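Local coordinates for putative lipoprotein LppA (Mycobacterium tuberculosis, PDB 2V7S) that is of unknown function but is probably a membrane-anchored lipoprotein, of a family confined to pathogenic mycobacteria, at residues 113-118 against 186-191. Sequence-based numbering, arbitrary orientation.
Sequences RRPIAN and DCFLLQ
With chi1 at -66°, the CG of Phe188 lies anti to its own carbonyl carbon, and the ring turns toward Pro115; Arg113 has the same first torsion (chi1 -68°) and runs extended from CG to NE, which carries its CD alongside Leu190. The side chains of Arg113 and Phe188 leave the same face of a small three-stranded antiparallel sheet, where a single bridge pairs the central strand 112-114 with the outer strand 188-189. In this hydrogen-bonded pair Phe188 N donates to Arg113 O at 3.0 Å, from above the carbonyl plane, and Arg113 N returns a more bent bond (151°) to Phe188 O. Pro115 stands at about a right angle to the Phe188 side chain, its CD 3.7 Å from Phe188 CD1, and Ala62 packs against both. At the other end, Leu190 CD2 lies 4.0 Å from Arg113 CD, while the guanidinium of Arg113 bonds to the carbonyls of Ala109 and Asn100. Cys187, just before strand 188-189, is joined by a disulfide to Cys104, which directly follows the opposite outer strand 102-103; Cys187 CA meets Arg114 CG at 3.8 Å. The buried Asp186 O has no conventional hydrogen-bond donor, and Arg114 CA offers it a CA-H...O contact of 3.5 Å.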
ATOM      1  N   ARG A 113      -0.757 -13.211 -10.394  1.00 20.12           N
ATOM      2  CA  ARG A 113       0.140 -14.283  -9.905  1.00 21.26           C
ATOM      3  C   ARG A 113       1.405 -14.244 -10.729  1.00 20.92           C
ATOM      4  O   ARG A 113       1.421 -13.685 -11.837  1.00 20.12           O
ATOM      5  CB  ARG A 113      -0.510 -15.668 -10.038  1.00 20.89           C
ATOM      6  CG  ARG A 113      -1.703 -15.873  -9.111  1.00 22.72           C
ATOM      7  CD  ARG A 113      -2.448 -17.171  -9.409  1.00 23.88           C
ATOM      8  NE  ARG A 113      -3.765 -17.146  -8.791  1.00 23.54           N
ATOM      9  CZ  ARG A 113      -4.487 -18.220  -8.478  1.00 27.08           C
ATOM     10  NH1 ARG A 113      -4.013 -19.446  -8.717  1.00 29.59           N
ATOM     11  NH2 ARG A 113      -5.675 -18.068  -7.896  1.00 27.24           N
ATOM     12  N   ARG A 114       2.452 -14.870 -10.188  1.00 20.97           N
ATOM     13  CA  ARG A 114       3.710 -15.037 -10.889  1.00 20.87           C
ATOM     14  C   ARG A 114       3.677 -16.456 -11.481  1.00 20.90           C
ATOM     15  O   ARG A 114       3.473 -17.443 -10.723  1.00 18.73           O
ATOM     16  CB  ARG A 114       4.874 -14.892  -9.883  1.00 20.71           C
ATOM     17  CG  ARG A 114       5.008 -13.476  -9.258  1.00 19.19           C
ATOM     18  CD  ARG A 114       6.195 -13.470  -8.252  1.00 23.25           C
ATOM     19  NE  ARG A 114       7.514 -13.595  -8.914  1.00 28.68           N
ATOM     20  CZ  ARG A 114       8.609 -14.132  -8.346  1.00 34.70           C
ATOM     21  NH1 ARG A 114       8.568 -14.617  -7.104  1.00 33.58           N
ATOM     22  NH2 ARG A 114       9.760 -14.213  -9.023  1.00 32.81           N
ATOM     23  N   PRO A 115       3.816 -16.574 -12.827  1.00 21.16           N
ATOM     24  CA  PRO A 115       3.776 -17.919 -13.416  1.00 21.46           C
ATOM     25  C   PRO A 115       4.977 -18.752 -12.998  1.00 22.48           C
ATOM     26  O   PRO A 115       6.046 -18.207 -12.755  1.00 22.30           O
ATOM     27  CB  PRO A 115       3.814 -17.666 -14.914  1.00 21.88           C
ATOM     28  CG  PRO A 115       4.289 -16.253 -15.100  1.00 24.25           C
ATOM     29  CD  PRO A 115       3.972 -15.510 -13.838  1.00 19.02           C
ATOM     30  N   ILE A 116       4.759 -20.065 -12.897  1.00 22.26           N
ATOM     31  CA  ILE A 116       5.819 -21.024 -12.652  1.00 22.21           C
ATOM     32  C   ILE A 116       5.762 -21.962 -13.853  1.00 21.75           C
ATOM     33  O   ILE A 116       4.712 -22.570 -14.177  1.00 20.41           O
ATOM     34  CB  ILE A 116       5.564 -21.822 -11.360  1.00 21.49           C
ATOM     35  CG1 ILE A 116       5.570 -20.905 -10.111  1.00 20.29           C
ATOM     36  CG2 ILE A 116       6.565 -23.015 -11.251  1.00 21.85           C
ATOM     37  CD1 ILE A 116       5.072 -21.623  -8.848  1.00 23.03           C
ATOM     38  N   ALA A 117       6.866 -22.042 -14.565  1.00 22.18           N
ATOM     39  CA  ALA A 117       6.921 -22.911 -15.741  1.00 22.03           C
ATOM     40  C   ALA A 117       6.772 -24.402 -15.290  1.00 22.70           C
ATOM     41  O   ALA A 117       7.217 -24.772 -14.167  1.00 22.48           O
ATOM     42  CB  ALA A 117       8.227 -22.650 -16.466  1.00 20.92           C
ATOM     43  N   ASN A 118       6.137 -25.265 -16.101  1.00 22.11           N
ATOM     44  CA  ASN A 118       6.109 -26.699 -15.735  1.00 22.50           C
ATOM     45  C   ASN A 118       7.544 -27.105 -15.364  1.00 22.09           C
ATOM     46  O   ASN A 118       8.475 -26.824 -16.130  1.00 21.33           O
ATOM     47  CB  ASN A 118       5.616 -27.575 -16.890  1.00 22.21           C
ATOM     48  CG  ASN A 118       4.177 -27.283 -17.299  1.00 24.03           C
ATOM     49  OD1 ASN A 118       3.489 -26.460 -16.712  1.00 29.76           O
ATOM     50  ND2 ASN A 118       3.732 -27.956 -18.333  1.00 31.01           N
ATOM     51  N   ASP A 186       7.688 -12.870 -13.614  1.00 21.86           N
ATOM     52  CA  ASP A 186       7.256 -11.662 -12.994  1.00 23.43           C
ATOM     53  C   ASP A 186       5.748 -11.804 -12.725  1.00 23.42           C
ATOM     54  O   ASP A 186       5.149 -12.803 -13.130  1.00 22.84           O
ATOM     55  CB  ASP A 186       7.558 -10.520 -13.974  1.00 23.20           C
ATOM     56  CG  ASP A 186       7.347  -9.152 -13.378  1.00 24.40           C
ATOM     57  OD1 ASP A 186       7.300  -9.019 -12.159  1.00 23.86           O
ATOM     58  OD2 ASP A 186       7.277  -8.193 -14.158  1.00 26.21           O
ATOM     59  N   CYS A 187       5.165 -10.810 -12.044  1.00 24.79           N
ATOM     60  CA  CYS A 187       3.761 -10.773 -11.688  1.00 25.09           C
ATOM     61  C   CYS A 187       2.940 -10.377 -12.922  1.00 23.91           C
ATOM     62  O   CYS A 187       3.331  -9.446 -13.652  1.00 24.34           O
ATOM     63  CB  CYS A 187       3.544  -9.757 -10.521  1.00 26.94           C
ATOM     64  SG  CYS A 187       1.822  -9.658  -9.969  1.00 31.52           S
ATOM     65  N   PHE A 188       1.843 -11.090 -13.192  1.00 21.43           N
ATOM     66  CA  PHE A 188       0.941 -10.716 -14.317  1.00 19.70           C
ATOM     67  C   PHE A 188      -0.469 -10.800 -13.798  1.00 19.07           C
ATOM     68  O   PHE A 188      -0.756 -11.661 -13.015  1.00 18.43           O
ATOM     69  CB  PHE A 188       1.047 -11.689 -15.523  1.00 19.18           C
ATOM     70  CG  PHE A 188       2.381 -11.661 -16.231  1.00 18.97           C
ATOM     71  CD1 PHE A 188       3.485 -12.322 -15.681  1.00 20.31           C
ATOM     72  CD2 PHE A 188       2.545 -10.964 -17.435  1.00 20.50           C
ATOM     73  CE1 PHE A 188       4.752 -12.273 -16.308  1.00 19.95           C
ATOM     74  CE2 PHE A 188       3.810 -10.936 -18.098  1.00 21.06           C
ATOM     75  CZ  PHE A 188       4.912 -11.613 -17.509  1.00 19.88           C
ATOM     76  N   LEU A 189      -1.334  -9.897 -14.250  1.00 18.02           N
ATOM     77  CA  LEU A 189      -2.766  -9.973 -13.997  1.00 17.16           C
ATOM     78  C   LEU A 189      -3.345 -11.227 -14.616  1.00 18.02           C
ATOM     79  O   LEU A 189      -3.002 -11.601 -15.741  1.00 17.87           O
ATOM     80  CB  LEU A 189      -3.469  -8.742 -14.631  1.00 16.63           C
ATOM     81  CG  LEU A 189      -3.049  -7.320 -14.219  1.00 16.18           C
ATOM     82  CD1 LEU A 189      -3.854  -6.230 -14.949  1.00 15.66           C
ATOM     83  CD2 LEU A 189      -3.301  -7.199 -12.702  1.00 13.75           C
ATOM     84  N   LEU A 190      -4.264 -11.867 -13.897  1.00 18.08           N
ATOM     85  CA  LEU A 190      -5.035 -12.947 -14.460  1.00 18.15           C
ATOM     86  C   LEU A 190      -5.868 -12.443 -15.650  1.00 17.77           C
ATOM     87  O   LEU A 190      -6.307 -11.300 -15.647  1.00 17.29           O
ATOM     88  CB  LEU A 190      -5.978 -13.480 -13.365  1.00 18.79           C
ATOM     89  CG  LEU A 190      -5.313 -13.966 -12.057  1.00 20.35           C
ATOM     90  CD1 LEU A 190      -6.366 -14.371 -11.009  1.00 21.21           C
ATOM     91  CD2 LEU A 190      -4.372 -15.151 -12.329  1.00 22.56           C
ATOM     92  N   GLN A 191      -6.098 -13.288 -16.654  1.00 17.74           N
ATOM     93  CA  GLN A 191      -6.966 -12.889 -17.755  1.00 18.79           C
ATOM     94  C   GLN A 191      -8.351 -12.396 -17.276  1.00 18.41           C
ATOM     95  O   GLN A 191      -8.898 -11.458 -17.837  1.00 17.87           O
ATOM     96  CB  GLN A 191      -7.106 -13.993 -18.819  1.00 18.65           C
ATOM     97  CG  GLN A 191      -8.029 -13.560 -19.961  1.00 20.38           C
ATOM     98  CD  GLN A 191      -7.406 -12.433 -20.759  1.00 21.40           C
ATOM     99  OE1 GLN A 191      -6.193 -12.437 -20.989  1.00 22.44           O
ATOM    100  NE2 GLN A 191      -8.209 -11.478 -21.191  1.00 21.79           N
TER